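Local atomic coordinates of cruciform cutting endonuclease 1, mitochondrial (Schizosaccharomyces pombe, PDB entry 1KCF), a protein that resolves Holliday junctions as a magnesium-dependent homodimeric endonuclease, cutting four-way DNA at the point of strand exchange, and is apparently important for maintaining mitochondrial DNA. Residues A[45-50]-A[136-141]; A[113-118]-A[162-167]; A[189-194]-A[224-229]. All coordinates share one frame; numbering follows the deposited sequence.

Contact 1 of 3, residues A[45-50]-A[136-141]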
# COMPACT_ATOMS: atom_id res chain seq x y z
N ILE A 45 2.54 3.62 16.07
CA ILE A 45 1.75 4.41 15.14
C ILE A 45 0.32 3.93 14.93
O ILE A 45 0.07 2.75 14.68
CB ILE A 45 2.43 4.48 13.76
CG1 ILE A 45 3.77 5.20 13.88
CG2 ILE A 45 1.53 5.19 12.77
CD1 ILE A 45 4.57 5.20 12.60
N ASP A 46 -0.61 4.86 15.04
CA ASP A 46 -2.03 4.59 14.84
C ASP A 46 -2.37 5.19 13.48
O ASP A 46 -2.53 6.40 13.36
CB ASP A 46 -2.86 5.28 15.91
CG ASP A 46 -3.52 4.31 16.84
OD1 ASP A 46 -4.15 3.35 16.35
OD2 ASP A 46 -3.42 4.51 18.07
N LEU A 47 -2.46 4.33 12.46
CA LEU A 47 -2.74 4.79 11.11
C LEU A 47 -4.07 5.51 10.92
O LEU A 47 -5.14 4.99 11.25
CB LEU A 47 -2.66 3.62 10.12
CG LEU A 47 -1.28 3.02 9.90
CD1 LEU A 47 -1.40 1.79 9.02
CD2 LEU A 47 -0.36 4.05 9.27
N GLY A 48 -3.96 6.71 10.37
CA GLY A 48 -5.11 7.55 10.09
C GLY A 48 -4.56 8.73 9.31
O GLY A 48 -3.36 8.97 9.33
N ILE A 49 -5.42 9.45 8.60
CA ILE A 49 -4.94 10.60 7.84
C ILE A 49 -5.25 11.89 8.59
O ILE A 49 -4.35 12.69 8.84
CB ILE A 49 -5.57 10.63 6.43
CG1 ILE A 49 -5.13 9.37 5.67
CG2 ILE A 49 -5.12 11.88 5.68
CD1 ILE A 49 -5.75 9.23 4.29
N LYS A 50 -6.50 12.09 8.97
CA LYS A 50 -6.87 13.30 9.68
C LYS A 50 -6.62 13.17 11.18
O LYS A 50 -6.70 14.16 11.92
CB LYS A 50 -8.33 13.67 9.39
CG LYS A 50 -8.55 14.02 7.92
CD LYS A 50 -9.94 14.57 7.65
CE LYS A 50 -10.10 14.90 6.16
NZ LYS A 50 -11.44 15.49 5.85
N ASN A 136 -5.77 1.46 4.27
CA ASN A 136 -5.15 0.27 3.71
C ASN A 136 -4.01 0.71 2.79
O ASN A 136 -2.95 0.08 2.75
CB ASN A 136 -6.16 -0.56 2.91
CG ASN A 136 -7.22 -1.18 3.79
OD1 ASN A 136 -7.09 -1.23 5.02
ND2 ASN A 136 -8.29 -1.69 3.17
N MET A 137 -4.24 1.79 2.06
CA MET A 137 -3.27 2.32 1.12
C MET A 137 -2.05 2.86 1.85
O MET A 137 -0.91 2.60 1.46
CB MET A 137 -3.91 3.43 0.28
CG MET A 137 -3.25 3.62 -1.06
SD MET A 137 -4.03 4.91 -2.04
CE MET A 137 -5.68 4.22 -2.23
N LEU A 138 -2.29 3.63 2.91
CA LEU A 138 -1.23 4.23 3.71
C LEU A 138 -0.35 3.13 4.29
O LEU A 138 0.87 3.15 4.15
CB LEU A 138 -1.83 5.05 4.85
CG LEU A 138 -1.22 6.42 5.12
CD1 LEU A 138 -1.70 6.92 6.48
CD2 LEU A 138 0.30 6.35 5.09
N GLU A 139 -0.98 2.16 4.94
CA GLU A 139 -0.28 1.04 5.54
C GLU A 139 0.56 0.31 4.49
O GLU A 139 1.75 0.07 4.70
CB GLU A 139 -1.28 0.07 6.16
CG GLU A 139 -0.69 -1.26 6.60
CD GLU A 139 -1.73 -2.17 7.23
OE1 GLU A 139 -2.10 -1.92 8.40
OE2 GLU A 139 -2.17 -3.14 6.57
N SER A 140 -0.07 -0.03 3.37
CA SER A 140 0.59 -0.75 2.29
C SER A 140 1.83 -0.03 1.75
O SER A 140 2.86 -0.66 1.55
CB SER A 140 -0.38 -0.99 1.14
OG SER A 140 -1.40 -1.89 1.52
N MET A 141 1.70 1.27 1.52
CA MET A 141 2.81 2.04 0.99
C MET A 141 3.96 2.16 1.98
O MET A 141 5.13 2.02 1.60
CB MET A 141 2.32 3.43 0.56
CG MET A 141 1.28 3.37 -0.56
SD MET A 141 0.83 4.98 -1.25
CE MET A 141 0.13 4.49 -2.83
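The end of strand 42-47 and the loop after it run past one side of helix 128-151, the backbones coming nearest at Leu47 and Glu139, whose CA atoms are 7.2 Å apart. Leu47 reaches across this gap. With its CG anti to its own carbonyl carbon (chi1 -68°), it sets CD1 against the base of the Glu139 side chain, 3.3 Å from Glu139 CB, a tight fit in which the two chains cross at about a right angle. The same methyl packs less closely along Glu139 CG and OE1. This oxygen is itself paired with Arg118 in a salt bridge, which probably makes a methyl neighbour tolerable. One residue earlier in the helix, Leu138 enters between the last strand residue, Leu47, and Ile49 of the loop: its CD1 is 4.2 Å from Leu47 CD2 and also meets Ile49 CG1 and Gly48 O. The branched tips of Leu47 and Ile49 suit this place because together they receive a single methyl group from the helix. On another side of the helix, Asn136 O takes two donors, Ser140 N and Ser140 OG, the hydroxyl lying 2.8 Å from Asn136 O and above the carbonyl plane; this lets serine satisfy itself where it packs on Met137 of the second subunit. Asp46, a magnesium ligand, takes no part and packs on Ser231 and Ile234 of helix 224-253. Largely apolar and buried, with no polar bond between the two segments, the contact is consistent with helix 128-151 being held on the RNase H-like sheet by desolvation.

Contact 2 of 3, residues A[113-118]-A[162-167]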
# COMPACT_ATOMS: atom_id res chain seq x y z
N VAL A 113 12.34 0.30 16.51
CA VAL A 113 11.15 -0.49 16.27
C VAL A 113 9.98 0.41 15.92
O VAL A 113 9.82 1.49 16.48
CB VAL A 113 10.76 -1.33 17.51
CG1 VAL A 113 9.50 -2.14 17.22
CG2 VAL A 113 11.90 -2.26 17.91
N ILE A 114 9.17 -0.04 14.96
CA ILE A 114 7.99 0.70 14.55
C ILE A 114 6.81 -0.24 14.64
O ILE A 114 6.79 -1.29 14.00
CB ILE A 114 8.10 1.21 13.10
CG1 ILE A 114 9.25 2.21 12.99
CG2 ILE A 114 6.79 1.88 12.68
CD1 ILE A 114 9.55 2.63 11.58
N LEU A 115 5.83 0.15 15.46
CA LEU A 115 4.62 -0.63 15.66
C LEU A 115 3.49 0.04 14.89
O LEU A 115 3.20 1.23 15.06
CB LEU A 115 4.27 -0.67 17.15
CG LEU A 115 5.41 -1.07 18.09
CD1 LEU A 115 4.89 -1.05 19.51
CD2 LEU A 115 5.94 -2.45 17.72
N MET A 116 2.84 -0.73 14.03
CA MET A 116 1.76 -0.20 13.22
C MET A 116 0.43 -0.87 13.49
O MET A 116 0.32 -2.10 13.53
CB MET A 116 2.13 -0.33 11.74
CG MET A 116 1.48 0.69 10.82
SD MET A 116 2.07 0.50 9.12
CE MET A 116 3.63 1.36 9.21
N GLU A 117 -0.59 -0.05 13.67
CA GLU A 117 -1.94 -0.53 13.92
C GLU A 117 -2.86 0.50 13.29
O GLU A 117 -2.52 1.67 13.21
CB GLU A 117 -2.15 -0.61 15.43
CG GLU A 117 -3.44 -1.23 15.87
CD GLU A 117 -3.41 -1.61 17.35
OE1 GLU A 117 -4.38 -1.30 18.06
OE2 GLU A 117 -2.41 -2.22 17.79
N ARG A 118 -4.01 0.06 12.80
CA ARG A 118 -4.95 1.00 12.20
C ARG A 118 -5.67 1.74 13.32
O ARG A 118 -5.96 1.16 14.36
CB ARG A 118 -5.99 0.27 11.35
CG ARG A 118 -5.50 -0.27 10.02
CD ARG A 118 -6.62 -1.01 9.30
NE ARG A 118 -6.21 -1.48 7.98
CZ ARG A 118 -5.29 -2.40 7.76
NH1 ARG A 118 -4.66 -2.98 8.78
NH2 ARG A 118 -4.98 -2.75 6.51
N PHE A 162 12.90 -2.47 13.01
CA PHE A 162 11.88 -3.50 12.86
C PHE A 162 10.55 -2.82 12.58
O PHE A 162 10.29 -1.71 13.07
CB PHE A 162 11.74 -4.34 14.13
CG PHE A 162 12.93 -5.19 14.44
CD1 PHE A 162 13.99 -4.68 15.18
CD2 PHE A 162 12.98 -6.51 14.02
CE1 PHE A 162 15.09 -5.47 15.50
CE2 PHE A 162 14.08 -7.32 14.33
CZ PHE A 162 15.13 -6.80 15.07
N LEU A 163 9.70 -3.48 11.80
CA LEU A 163 8.38 -2.97 11.48
C LEU A 163 7.44 -4.09 11.88
O LEU A 163 7.59 -5.22 11.42
CB LEU A 163 8.25 -2.68 9.98
CG LEU A 163 6.89 -2.20 9.48
CD1 LEU A 163 6.47 -0.94 10.23
CD2 LEU A 163 6.96 -1.92 7.98
N LEU A 164 6.47 -3.78 12.74
CA LEU A 164 5.54 -4.81 13.18
C LEU A 164 4.10 -4.33 13.17
O LEU A 164 3.79 -3.22 13.59
CB LEU A 164 5.91 -5.25 14.61
CG LEU A 164 7.36 -5.67 14.87
CD1 LEU A 164 7.59 -5.79 16.36
CD2 LEU A 164 7.67 -7.00 14.17
N SER A 165 3.21 -5.18 12.65
CA SER A 165 1.80 -4.85 12.64
C SER A 165 1.20 -5.59 13.82
O SER A 165 1.49 -6.77 14.04
CB SER A 165 1.13 -5.32 11.34
OG SER A 165 1.58 -4.54 10.24
N LEU A 166 0.39 -4.89 14.60
CA LEU A 166 -0.24 -5.48 15.75
C LEU A 166 -1.74 -5.46 15.56
O LEU A 166 -2.27 -4.61 14.83
CB LEU A 166 0.13 -4.71 17.02
CG LEU A 166 1.61 -4.38 17.20
CD1 LEU A 166 1.79 -3.58 18.48
CD2 LEU A 166 2.44 -5.67 17.24
N SER A 167 -2.43 -6.39 16.19
CA SER A 167 -3.87 -6.43 16.08
C SER A 167 -4.44 -5.60 17.22
O SER A 167 -4.02 -5.73 18.37
CB SER A 167 -4.38 -7.87 16.18
OG SER A 167 -4.15 -8.40 17.48
O HOH W 1 -0.16 -2.62 10.21
O HOH W 2 -2.23 -3.85 12.27
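Met116 O is gripped by one good hydrogen bond, from Leu166 N at 3.0 Å and lying in the carbonyl plane, by two weak ones from waters, and by the Ser165 CA-H, whose CA stands 3.2 Å from Met116 O. Its bond to Leu166 N is one of four joining a parallel pair, the two strands of a beta-alpha-beta unit whose crossover is helix 128-151. Ile114 and Met116 supply all four, each using its N-H and its C=O toward flanking residues of the other strand. The bond from Met116 N to Leu164 O is short and straight (2.7 Å, 168° at the hydrogen), whereas the one from Ile114 N to Phe162 O is more bent (144°). Leucine, isoleucine and methionine suit both faces because helices cover them. On the face with Ile114, Leu163 has CG anti to its backbone N and brings CD1 back over the neighbouring strand, 3.7 Å from Ile114 CG2 and 3.8 Å from Met116 CE; the methionine chain bends at chi3 to meet it, against Tyr143 of the crossover helix. On the other face Leu115 and Leu164 lie side by side and point the same way, CD2 of Leu115 4.0 Å from CD1 of Leu164, both against Trp238 of helix 224-253. Ser165 OG bonds Tyr143 and a water that reaches Met116 O only weakly. Beyond the last bond, the extended chain of Glu117 crosses Leu166 at about a right angle, setting OE2, hydrogen-bonded to Thr171 OG1, 3.6 Å from Leu166 CB.

Contact 3 of 3, residues A[189-194]-A[224-229]. With SO4 (sulfate ion), chain C.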
# COMPACT_ATOMS: atom_id res chain seq x y z
N LYS A 189 -13.36 0.39 31.56
CA LYS A 189 -12.46 1.54 31.55
C LYS A 189 -12.17 2.02 30.13
O LYS A 189 -11.80 1.23 29.26
CB LYS A 189 -11.15 1.19 32.25
CG LYS A 189 -11.19 1.25 33.76
CD LYS A 189 -9.88 0.79 34.36
CE LYS A 189 -9.89 0.93 35.87
NZ LYS A 189 -8.69 0.31 36.50
N SER A 190 -12.33 3.32 29.90
CA SER A 190 -12.06 3.90 28.60
C SER A 190 -10.54 3.97 28.41
O SER A 190 -9.79 3.91 29.38
CB SER A 190 -12.65 5.31 28.51
OG SER A 190 -11.93 6.22 29.32
N ARG A 191 -10.10 4.09 27.16
CA ARG A 191 -8.67 4.17 26.86
C ARG A 191 -8.02 5.36 27.58
O ARG A 191 -6.93 5.23 28.13
CB ARG A 191 -8.47 4.29 25.34
CG ARG A 191 -8.88 3.04 24.58
CD ARG A 191 -9.00 3.31 23.08
NE ARG A 191 -10.04 4.29 22.79
CZ ARG A 191 -10.20 4.90 21.62
NH1 ARG A 191 -9.38 4.62 20.61
NH2 ARG A 191 -11.17 5.78 21.46
N VAL A 192 -8.71 6.50 27.58
CA VAL A 192 -8.21 7.70 28.26
C VAL A 192 -8.02 7.44 29.75
O VAL A 192 -7.02 7.86 30.34
CB VAL A 192 -9.19 8.88 28.06
CG1 VAL A 192 -8.88 9.99 29.05
CG2 VAL A 192 -9.07 9.40 26.64
N GLN A 193 -8.97 6.75 30.36
CA GLN A 193 -8.89 6.44 31.79
C GLN A 193 -7.77 5.45 32.08
O GLN A 193 -7.11 5.55 33.12
CB GLN A 193 -10.22 5.87 32.28
CG GLN A 193 -11.04 6.84 33.12
CD GLN A 193 -10.26 7.39 34.32
OE1 GLN A 193 -9.84 6.63 35.19
NE2 GLN A 193 -10.07 8.70 34.35
N MET A 194 -7.56 4.50 31.18
CA MET A 194 -6.50 3.52 31.38
C MET A 194 -5.15 4.21 31.39
O MET A 194 -4.31 3.93 32.24
CB MET A 194 -6.53 2.44 30.29
CG MET A 194 -7.77 1.57 30.33
SD MET A 194 -7.61 0.06 29.33
CE MET A 194 -8.17 0.64 27.75
N LYS A 224 -9.00 14.21 20.76
CA LYS A 224 -7.54 14.33 20.79
C LYS A 224 -6.95 13.37 21.81
O LYS A 224 -6.07 12.56 21.50
CB LYS A 224 -7.14 15.76 21.13
N LYS A 225 -7.43 13.47 23.05
CA LYS A 225 -6.97 12.62 24.15
C LYS A 225 -7.18 11.14 23.83
O LYS A 225 -6.34 10.30 24.14
CB LYS A 225 -7.73 12.97 25.43
CG LYS A 225 -7.49 14.38 25.94
CD LYS A 225 -6.52 14.40 27.10
CE LYS A 225 -7.09 13.71 28.32
NZ LYS A 225 -6.22 13.86 29.52
N ASP A 226 -8.32 10.83 23.23
CA ASP A 226 -8.65 9.45 22.88
C ASP A 226 -7.67 8.90 21.85
O ASP A 226 -7.22 7.77 21.96
CB ASP A 226 -10.07 9.38 22.35
CG ASP A 226 -11.09 9.88 23.35
OD1 ASP A 226 -11.51 9.09 24.23
OD2 ASP A 226 -11.46 11.07 23.28
N ASP A 227 -7.34 9.71 20.85
CA ASP A 227 -6.42 9.27 19.82
C ASP A 227 -5.00 9.12 20.37
O ASP A 227 -4.29 8.18 20.00
CB ASP A 227 -6.44 10.22 18.62
CG ASP A 227 -7.78 10.21 17.90
OD1 ASP A 227 -8.59 9.29 18.14
OD2 ASP A 227 -8.04 11.12 17.07
N MET A 228 -4.59 10.03 21.25
CA MET A 228 -3.26 9.97 21.84
C MET A 228 -3.16 8.77 22.77
O MET A 228 -2.13 8.08 22.82
CB MET A 228 -2.95 11.23 22.66
CG MET A 228 -2.85 12.52 21.86
SD MET A 228 -2.15 13.86 22.86
CE MET A 228 -3.54 14.36 23.82
N ALA A 229 -4.22 8.53 23.52
CA ALA A 229 -4.25 7.41 24.46
C ALA A 229 -4.12 6.12 23.67
O ALA A 229 -3.45 5.18 24.10
CB ALA A 229 -5.56 7.42 25.24
S SO4 C . -13.20 4.11 24.77
O1 SO4 C . -11.81 4.49 25.05
O2 SO4 C . -13.42 2.72 25.22
O3 SO4 C . -14.12 5.02 25.47
O4 SO4 C . -13.45 4.19 23.31
O HOH W 3 -10.97 7.11 25.81
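Val192 lays its CG2 against the carboxylate of Asp226, 3.4 Å from Asp226 OD1, and against the backbone where Lys225 joins Asp226. The same methyl lies 4.3 Å from Ala229 CB. A small alanine suits this spot, for the first turn of helix 191-200 rests its backbone on it, and Trp215 of helix 209-217 closes over both Val192 and Ala229. The polar half of the contact gathers round a sulfate ion, probably from the crystallisation liquor. Its O1 is gripped by three donors: Arg191 N at 2.7 Å from O1, Arg191 NE at 2.9 Å from O1, and a water. That water also accepts from Val192 N and donates to Asp226 OD1, 2.6 Å away, stitching the two helices together. Arg191 can offer both its amide and its NE to one oxygen because its chain bends at chi3 (-63°); O1 then lies in the guanidinium plane, at its edge. A bond from NH2 to O4 is weak. Asp226 O lies over one guanidinium face, offset toward its rim; Asp226 OD1, 4.3 Å from Arg191 NH2, is near in charge but makes no bond to it. NH1 makes a salt bridge with the magnesium ligand Asp230. A leucine here would remove the guanidinium's bonds to the sulfate and Asp230, and would probably weaken anion binding and leave the Asp230 carboxylate less well fixed. Ser190 is the N-cap, its OG taking Gln193 N at 3.2 Å. One amide directly and a second through water, with the arginine's NE, are typical of an anion-binding helix N-terminus, and its position beside the metal site is consistent with a place for a DNA phosphate.

Contacts 1 and 2 both reach the same sheet, their centres about 11 Å apart. Strands 42-47 and 113-118 are neighbours, joined by probable hydrogen bonds from Ile45 N to Leu115 O (2.7 Å) and from Leu47 N to Glu117 O (2.8 Å), and helix 128-151, which contact 1 docks, is the crossover of contact 2. Contact 3, centred about 20 Å from contact 1, still touches it, Asp46 OD2 lying 4.2 Å from Asp227 O; from contact 2 its nearest atoms are about 8 Å away. The magnesium site draws all three together: Asp46 comes from contact 1, Glu117 of contact 2 lies about 5 Å by side chain from Asp46 and Asp230, and Arg191 of contact 3 pairs with Asp230.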